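Local coordinates for protein beta-lactamase (Francisella tularensis subsp. tularensis, PDB 3P09) that probably hydrolyses the amide bond of the beta-lactam ring, as a class A serine beta-lactamase, and so contributes to antibiotic resistance, at residues N214-S219 with A243-K248; L255-T260 with Q275-L280. One frame throughout, in Å; residues are numbered along the deposited sequence.

Interaction 1. Residues N214-S219 with A243-K248; sequences NRIAFS and AIIWPK
I216 and A243 mark the closest approach of the two backbones, with 7.6 Å between their CA atoms, where a turn of the 214-219 loop sits over strand 239-246. Residues 216-218 form a short turn with helix-like backbone angles. The turn is closed by S219 N, which donates to I216 O at 3.0 Å.

I216 carries the whole contact from the loop side. Its CB points toward the strand, and its two branches divide the work. CG1 lies beside the backbone N (chi1 -71°) and runs on extended (chi2 170°), which carries CD1 down to A243. There the methyl CD1 meets the methyl CB of A243 at 3.7 Å. The other branch, CG2, stands anti to the backbone N. It meets the tip of I245, with CG2 of I216 4.2 Å from CD1 of I245, a looser touch. The I216 and I245 side chains are oblique to each other. A243 and I245 are two residues apart on the strand, so both present their side chains on the same face of the sheet.

The neighbours place the turn. I226 of strand 225-232 and I257 of strand 253-260 also pack on I216. The I216 backbone N donates to D241 OD2, while R215 makes a salt bridge with E271 and hydrogen bonds with T232 and the carbonyl oxygens of G231 and N240. The loop lies beside helix 271-289 on the same face of the five-stranded sheet of the class A fold.

All three touching residues are buried. Across the two segments the contact is made by methyl groups alone, so shape and exclusion of water hold it, while polar bonds around R215 and I216 N fix the loop's position.

Interaction 2. Residues L255-T260 with Q275-L280; sequences LGILYT and QQAAKL
Apolar packing joins I257 on the strand to A277 and A278 on the helix. Both branches of I257 sit on A277, with I257 CD1 and CG2 each 4.3 Å from A277 CB. CD1 alone reaches A278, where I257 CD1 lies 4.0 Å from A278 CB. It also approaches the helix backbone, with I257 CD1 3.9 Å from A278 N; this is a van der Waals approach. CB of I257 points toward the helix. With CG1 opposite the carbonyl carbon (chi1 -56°), the straight arm beyond it (chi2 176°) brings CD1 to N and CB of A278. The two alanines receive I257 differently. CB of A277 points toward the strand, whereas CB of A278 points along the flank of the contact. Their small side chains let the methyl come up to the helix backbone, and the CA atoms of I257 and A277 stand 7.8 Å apart.

This is the C-terminal helix, 271-289, lying on one face of the five-stranded antiparallel sheet, as in other class A beta-lactamases. Strand 253-260 is the central strand of that sheet. I39 and I41 of strand 38-44 and I274 of the same helix add to the packing on I257. L31 of the N-terminal helix 24-35 reaches A277, so both terminal helices share this layer.

Backbone hydrogen bonds stay within the helix and within the sheet. In the helix, K279 N donates to Q275 O at 3.0 Å, and L280 N to Q276 O at 3.1 Å.

Polar side chains bond outside the pair of segments: Y259 OH bonds to D36 O, and Q275 NE2 donates to N214 O.

How the interactions relate
The two interactions come in series along the chain, with centres 10 Å apart on the same side of the molecule's centre. Strands 239-246 and 253-260, one from each, are successive antiparallel neighbours in the five-stranded sheet, and A243 N bonds to L255 O at 2.8 Å. The 214-219 loop and helix 271-289 lie over the same face of that sheet and also touch. S219 OG is 2.7 Å from Q275 O, a probable hydrogen bond, and F218 packs on Q275. I216 of interaction 1 meets I257 of interaction 2. Together they form one continuous layer that joins loop, sheet and C-terminal helix.

Interaction 1. Residues N214-S219 with A243-K248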
ATOM      1  N   ASN A 214       1.176  -1.319  14.054  0.53 22.61           N
ATOM      2  CA  ASN A 214       0.394  -2.385  14.673  0.53 21.86           C
ATOM      3  C   ASN A 214      -0.057  -3.435  13.668  0.53 25.18           C
ATOM      4  O   ASN A 214      -1.001  -4.198  13.917  0.53 25.66           O
ATOM      5  CB  ASN A 214      -0.796  -1.810  15.437  0.53 22.49           C
ATOM      6  CG  ASN A 214      -0.377  -1.118  16.718  0.53 31.99           C
ATOM      7  OD1 ASN A 214       0.125  -1.760  17.639  0.53 42.31           O
ATOM      8  ND2 ASN A 214      -0.576   0.191  16.786  0.53 28.42           N
ATOM      9  N   ARG A 215       0.620  -3.471  12.526  1.00 23.28           N
ATOM     10  CA  ARG A 215       0.297  -4.456  11.505  1.00 17.82           C
ATOM     11  C   ARG A 215       1.487  -5.374  11.261  1.00 17.13           C
ATOM     12  O   ARG A 215       1.934  -6.028  12.193  1.00 21.88           O
ATOM     13  CB  ARG A 215      -0.276  -3.775  10.261  1.00 19.40           C
ATOM     14  CG  ARG A 215      -1.590  -3.072  10.636  1.00 18.03           C
ATOM     15  CD  ARG A 215      -2.277  -2.359   9.480  1.00 22.69           C
ATOM     16  NE  ARG A 215      -3.413  -1.605   9.985  1.00 19.25           N
ATOM     17  CZ  ARG A 215      -4.360  -1.049   9.238  1.00 24.82           C
ATOM     18  NH1 ARG A 215      -4.334  -1.156   7.909  1.00 18.41           N
ATOM     19  NH2 ARG A 215      -5.348  -0.390   9.832  1.00 21.25           N
ATOM     20  N   ILE A 216       2.011  -5.436  10.050  1.00 19.17           N
ATOM     21  CA  ILE A 216       3.114  -6.374   9.798  1.00 16.83           C
ATOM     22  C   ILE A 216       4.308  -6.141  10.730  1.00 25.17           C
ATOM     23  O   ILE A 216       4.877  -7.094  11.292  1.00 22.41           O
ATOM     24  CB  ILE A 216       3.583  -6.302   8.331  1.00 19.89           C
ATOM     25  CG1 ILE A 216       2.517  -6.914   7.409  1.00 25.02           C
ATOM     26  CG2 ILE A 216       4.916  -7.002   8.166  1.00 22.11           C
ATOM     27  CD1 ILE A 216       2.750  -6.678   5.912  1.00 19.33           C
ATOM     28  N   ALA A 217       4.688  -4.876  10.884  1.00 25.64           N
ATOM     29  CA  ALA A 217       5.851  -4.518  11.687  1.00 25.99           C
ATOM     30  C   ALA A 217       5.768  -5.074  13.102  1.00 25.27           C
ATOM     31  O   ALA A 217       6.786  -5.432  13.702  1.00 25.84           O
ATOM     32  CB  ALA A 217       6.033  -2.994  11.722  1.00 26.61           C
ATOM     33  N   PHE A 218       4.549  -5.132  13.630  1.00 20.31           N
ATOM     34  CA  PHE A 218       4.296  -5.587  14.990  1.00 19.24           C
ATOM     35  C   PHE A 218       4.847  -6.997  15.244  1.00 27.58           C
ATOM     36  O   PHE A 218       5.136  -7.368  16.382  1.00 29.02           O
ATOM     37  CB  PHE A 218       2.782  -5.566  15.223  1.00 24.22           C
ATOM     38  CG  PHE A 218       2.360  -5.921  16.621  1.00 28.02           C
ATOM     39  CD1 PHE A 218       2.118  -7.238  16.976  1.00 30.04           C
ATOM     40  CD2 PHE A 218       2.162  -4.930  17.570  1.00 35.87           C
ATOM     41  CE1 PHE A 218       1.710  -7.564  18.265  1.00 34.65           C
ATOM     42  CE2 PHE A 218       1.757  -5.252  18.857  1.00 37.42           C
ATOM     43  CZ  PHE A 218       1.530  -6.569  19.198  1.00 33.53           C
ATOM     44  N   SER A 219       4.997  -7.782  14.180  1.00 24.25           N
ATOM     45  CA  SER A 219       5.341  -9.185  14.328  1.00 25.19           C
ATOM     46  C   SER A 219       6.697  -9.555  13.742  1.00 29.47           C
ATOM     47  O   SER A 219       7.111 -10.710  13.838  1.00 31.18           O
ATOM     48  CB  SER A 219       4.256 -10.065  13.703  1.00 26.54           C
ATOM     49  OG  SER A 219       3.012  -9.863  14.355  1.00 27.87           O
ATOM     50  N   ALA A 243       4.216  -4.552   2.364  1.00 18.21           N
ATOM     51  CA  ALA A 243       5.499  -4.219   2.951  1.00 15.57           C
ATOM     52  C   ALA A 243       6.668  -4.717   2.133  1.00 25.43           C
ATOM     53  O   ALA A 243       6.543  -5.679   1.371  1.00 18.88           O
ATOM     54  CB  ALA A 243       5.579  -4.793   4.343  1.00 19.09           C
ATOM     55  N   ILE A 244       7.799  -4.034   2.287  1.00 19.38           N
ATOM     56  CA  ILE A 244       9.076  -4.607   1.888  1.00 21.42           C
ATOM     57  C   ILE A 244       9.842  -4.868   3.166  1.00 22.85           C
ATOM     58  O   ILE A 244       9.858  -4.033   4.070  1.00 20.27           O
ATOM     59  CB  ILE A 244       9.916  -3.662   1.034  1.00 27.92           C
ATOM     60  CG1 ILE A 244       9.190  -3.291  -0.259  1.00 26.21           C
ATOM     61  CG2 ILE A 244      11.248  -4.330   0.720  1.00 33.92           C
ATOM     62  CD1 ILE A 244       8.920  -4.444  -1.143  1.00 31.75           C
ATOM     63  N   ILE A 245      10.485  -6.024   3.237  1.00 22.26           N
ATOM     64  CA  ILE A 245      11.160  -6.447   4.456  1.00 26.19           C
ATOM     65  C   ILE A 245      12.561  -6.890   4.098  1.00 27.82           C
ATOM     66  O   ILE A 245      12.749  -7.568   3.088  1.00 21.85           O
ATOM     67  CB  ILE A 245      10.432  -7.638   5.094  1.00 26.60           C
ATOM     68  CG1 ILE A 245       8.974  -7.262   5.383  1.00 32.93           C
ATOM     69  CG2 ILE A 245      11.160  -8.105   6.343  1.00 22.78           C
ATOM     70  CD1 ILE A 245       8.103  -8.430   5.837  1.00 31.99           C
ATOM     71  N   TRP A 246      13.530  -6.473   4.912  1.00 22.56           N
ATOM     72  CA  TRP A 246      14.921  -6.886   4.765  1.00 24.38           C
ATOM     73  C   TRP A 246      15.268  -7.758   5.950  1.00 24.61           C
ATOM     74  O   TRP A 246      15.617  -7.244   7.015  1.00 27.96           O
ATOM     75  CB  TRP A 246      15.853  -5.673   4.774  1.00 26.01           C
ATOM     76  CG  TRP A 246      15.771  -4.799   3.551  1.00 27.27           C
ATOM     77  CD1 TRP A 246      16.633  -4.790   2.491  1.00 25.69           C
ATOM     78  CD2 TRP A 246      14.784  -3.793   3.275  1.00 23.35           C
ATOM     79  NE1 TRP A 246      16.230  -3.847   1.569  1.00 28.23           N
ATOM     80  CE2 TRP A 246      15.100  -3.227   2.028  1.00 27.38           C
ATOM     81  CE3 TRP A 246      13.656  -3.329   3.958  1.00 23.83           C
ATOM     82  CZ2 TRP A 246      14.339  -2.211   1.458  1.00 26.54           C
ATOM     83  CZ3 TRP A 246      12.899  -2.328   3.387  1.00 27.94           C
ATOM     84  CH2 TRP A 246      13.245  -1.778   2.149  1.00 30.35           C
ATOM     85  N   PRO A 247      15.152  -9.081   5.789  1.00 25.23           N
ATOM     86  CA  PRO A 247      15.488  -9.967   6.902  1.00 28.27           C
ATOM     87  C   PRO A 247      16.984  -9.877   7.164  1.00 32.56           C
ATOM     88  O   PRO A 247      17.754  -9.673   6.226  1.00 35.13           O
ATOM     89  CB  PRO A 247      15.133 -11.362   6.360  1.00 29.75           C
ATOM     90  CG  PRO A 247      14.285 -11.112   5.112  1.00 25.28           C
ATOM     91  CD  PRO A 247      14.836  -9.835   4.563  1.00 25.13           C
ATOM     92  N   LYS A 248      17.400 -10.032   8.414  1.00 31.69           N
ATOM     93  CA  LYS A 248      18.825  -9.945   8.726  1.00 33.13           C
ATOM     94  C   LYS A 248      19.637 -10.938   7.897  1.00 39.79           C
ATOM     95  O   LYS A 248      19.374 -12.139   7.919  1.00 37.54           O
ATOM     96  CB  LYS A 248      19.071 -10.195  10.214  1.00 46.44           C
ATOM     97  CG  LYS A 248      20.477  -9.828  10.679  1.00 54.16           C
ATOM     98  CD  LYS A 248      20.635 -10.066  12.175  1.00 66.52           C
ATOM     99  CE  LYS A 248      22.001  -9.624  12.673  1.00 71.44           C
ATOM    100  NZ  LYS A 248      22.192  -9.966  14.109  1.00 75.27           N
TER

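Interaction 2. Residues L255-T260 with Q275-L280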
ATOM      1  N   LEU A 255       5.867  -8.474   1.051  1.00 16.26           N
ATOM      2  CA  LEU A 255       4.809  -9.228   1.697  1.00 22.32           C
ATOM      3  C   LEU A 255       3.553  -8.384   1.697  1.00 24.46           C
ATOM      4  O   LEU A 255       3.561  -7.265   2.198  1.00 19.95           O
ATOM      5  CB  LEU A 255       5.208  -9.570   3.136  1.00 19.00           C
ATOM      6  CG  LEU A 255       4.105 -10.085   4.053  1.00 21.20           C
ATOM      7  CD1 LEU A 255       3.491 -11.391   3.523  1.00 21.50           C
ATOM      8  CD2 LEU A 255       4.659 -10.271   5.457  1.00 26.54           C
ATOM      9  N   GLY A 256       2.488  -8.915   1.109  1.00 18.55           N
ATOM     10  CA  GLY A 256       1.185  -8.261   1.141  1.00 18.68           C
ATOM     11  C   GLY A 256       0.228  -9.099   1.966  1.00 22.12           C
ATOM     12  O   GLY A 256       0.159 -10.314   1.777  1.00 20.04           O
ATOM     13  N   ILE A 257      -0.483  -8.463   2.898  1.00 18.51           N
ATOM     14  CA  ILE A 257      -1.533  -9.126   3.671  1.00 16.08           C
ATOM     15  C   ILE A 257      -2.788  -8.262   3.607  1.00 20.86           C
ATOM     16  O   ILE A 257      -2.771  -7.106   4.043  1.00 21.23           O
ATOM     17  CB  ILE A 257      -1.121  -9.316   5.147  1.00 14.32           C
ATOM     18  CG1 ILE A 257       0.192 -10.096   5.250  1.00 23.99           C
ATOM     19  CG2 ILE A 257      -2.230 -10.009   5.912  1.00 23.24           C
ATOM     20  CD1 ILE A 257       0.711 -10.247   6.674  1.00 24.39           C
ATOM     21  N   LEU A 258      -3.858  -8.803   3.019  1.00 17.37           N
ATOM     22  CA  LEU A 258      -5.100  -8.056   2.850  1.00 15.76           C
ATOM     23  C   LEU A 258      -6.192  -8.807   3.594  1.00 22.25           C
ATOM     24  O   LEU A 258      -6.207 -10.044   3.615  1.00 19.14           O
ATOM     25  CB  LEU A 258      -5.468  -7.922   1.371  1.00 15.03           C
ATOM     26  CG  LEU A 258      -4.294  -7.560   0.435  1.00 16.32           C
ATOM     27  CD1 LEU A 258      -4.771  -7.483  -1.011  1.00 14.58           C
ATOM     28  CD2 LEU A 258      -3.618  -6.258   0.815  1.00 17.68           C
ATOM     29  N   TYR A 259      -7.098  -8.074   4.222  1.00 15.74           N
ATOM     30  CA  TYR A 259      -8.151  -8.724   4.991  1.00 19.96           C
ATOM     31  C   TYR A 259      -9.457  -8.004   4.722  1.00 19.85           C
ATOM     32  O   TYR A 259      -9.486  -6.778   4.695  1.00 19.50           O
ATOM     33  CB  TYR A 259      -7.837  -8.727   6.501  1.00 19.69           C
ATOM     34  CG  TYR A 259      -9.006  -9.221   7.309  1.00 21.08           C
ATOM     35  CD1 TYR A 259      -9.346 -10.564   7.307  1.00 20.61           C
ATOM     36  CD2 TYR A 259      -9.799  -8.341   8.051  1.00 18.01           C
ATOM     37  CE1 TYR A 259     -10.449 -11.025   8.018  1.00 21.01           C
ATOM     38  CE2 TYR A 259     -10.899  -8.801   8.775  1.00 20.74           C
ATOM     39  CZ  TYR A 259     -11.217 -10.147   8.749  1.00 25.62           C
ATOM     40  OH  TYR A 259     -12.307 -10.629   9.452  1.00 27.92           O
ATOM     41  N   THR A 260     -10.526  -8.762   4.508  1.00 18.54           N
ATOM     42  CA  THR A 260     -11.843  -8.159   4.364  1.00 22.59           C
ATOM     43  C   THR A 260     -12.924  -9.147   4.779  1.00 24.72           C
ATOM     44  O   THR A 260     -12.728 -10.367   4.717  1.00 23.53           O
ATOM     45  CB  THR A 260     -12.088  -7.654   2.911  1.00 23.09           C
ATOM     46  OG1 THR A 260     -13.238  -6.801   2.875  1.00 21.00           O
ATOM     47  CG2 THR A 260     -12.284  -8.811   1.956  1.00 19.29           C
ATOM     48  N   GLN A 275      -1.588  -8.997  12.455  1.00 20.54           N
ATOM     49  CA  GLN A 275      -0.478  -9.316  13.352  1.00 22.00           C
ATOM     50  C   GLN A 275      -0.212 -10.813  13.380  1.00 24.24           C
ATOM     51  O   GLN A 275       0.935 -11.267  13.304  1.00 25.37           O
ATOM     52  CB  GLN A 275      -0.766  -8.825  14.767  1.00 26.08           C
ATOM     53  CG  GLN A 275      -0.933  -7.332  14.854  1.00 23.33           C
ATOM     54  CD  GLN A 275      -1.432  -6.908  16.206  1.00 28.69           C
ATOM     55  OE1 GLN A 275      -1.710  -7.748  17.060  1.00 28.44           O
ATOM     56  NE2 GLN A 275      -1.553  -5.602  16.415  1.00 27.65           N
ATOM     57  N   GLN A 276      -1.279 -11.585  13.485  1.00 25.35           N
ATOM     58  CA  GLN A 276      -1.130 -13.018  13.654  1.00 25.56           C
ATOM     59  C   GLN A 276      -0.656 -13.683  12.360  1.00 25.66           C
ATOM     60  O   GLN A 276       0.207 -14.563  12.389  1.00 25.84           O
ATOM     61  CB  GLN A 276      -2.431 -13.622  14.187  1.00 31.97           C
ATOM     62  CG  GLN A 276      -2.713 -13.208  15.636  1.00 29.40           C
ATOM     63  CD  GLN A 276      -4.159 -13.430  16.036  1.00 38.48           C
ATOM     64  OE1 GLN A 276      -4.731 -14.491  15.783  1.00 33.44           O
ATOM     65  NE2 GLN A 276      -4.760 -12.422  16.655  1.00 36.47           N
ATOM     66  N   ALA A 277      -1.206 -13.244  11.232  1.00 20.61           N
ATOM     67  CA  ALA A 277      -0.762 -13.737   9.936  1.00 26.59           C
ATOM     68  C   ALA A 277       0.710 -13.416   9.727  1.00 25.20           C
ATOM     69  O   ALA A 277       1.476 -14.265   9.271  1.00 26.44           O
ATOM     70  CB  ALA A 277      -1.597 -13.146   8.814  1.00 22.91           C
ATOM     71  N   ALA A 278       1.105 -12.191  10.069  1.00 19.34           N
ATOM     72  CA  ALA A 278       2.500 -11.770   9.901  1.00 23.07           C
ATOM     73  C   ALA A 278       3.445 -12.580  10.777  1.00 24.69           C
ATOM     74  O   ALA A 278       4.595 -12.815  10.414  1.00 28.04           O
ATOM     75  CB  ALA A 278       2.654 -10.272  10.188  1.00 21.97           C
ATOM     76  N   LYS A 279       2.967 -12.994  11.943  1.00 26.60           N
ATOM     77  CA  LYS A 279       3.803 -13.759  12.866  1.00 32.52           C
ATOM     78  C   LYS A 279       4.031 -15.169  12.322  1.00 27.08           C
ATOM     79  O   LYS A 279       5.133 -15.724  12.424  1.00 30.79           O
ATOM     80  CB  LYS A 279       3.158 -13.816  14.252  1.00 33.66           C
ATOM     81  CG  LYS A 279       3.966 -14.591  15.287  1.00 37.89           C
ATOM     82  CD  LYS A 279       5.410 -14.100  15.321  1.00 46.26           C
ATOM     83  CE  LYS A 279       6.030 -14.289  16.695  1.00 56.23           C
ATOM     84  NZ  LYS A 279       5.400 -13.374  17.690  1.00 63.17           N
ATOM     85  N   LEU A 280       2.978 -15.745  11.747  1.00 25.01           N
ATOM     86  CA  LEU A 280       3.083 -17.051  11.119  1.00 31.00           C
ATOM     87  C   LEU A 280       4.136 -16.972  10.036  1.00 29.85           C
ATOM     88  O   LEU A 280       4.972 -17.856   9.888  1.00 26.62           O
ATOM     89  CB  LEU A 280       1.746 -17.461  10.510  1.00 33.87           C
ATOM     90  CG  LEU A 280       0.668 -17.841  11.526  1.00 30.89           C
ATOM     91  CD1 LEU A 280      -0.696 -17.968  10.868  1.00 30.88           C
ATOM     92  CD2 LEU A 280       1.055 -19.140  12.227  1.00 36.99           C
TER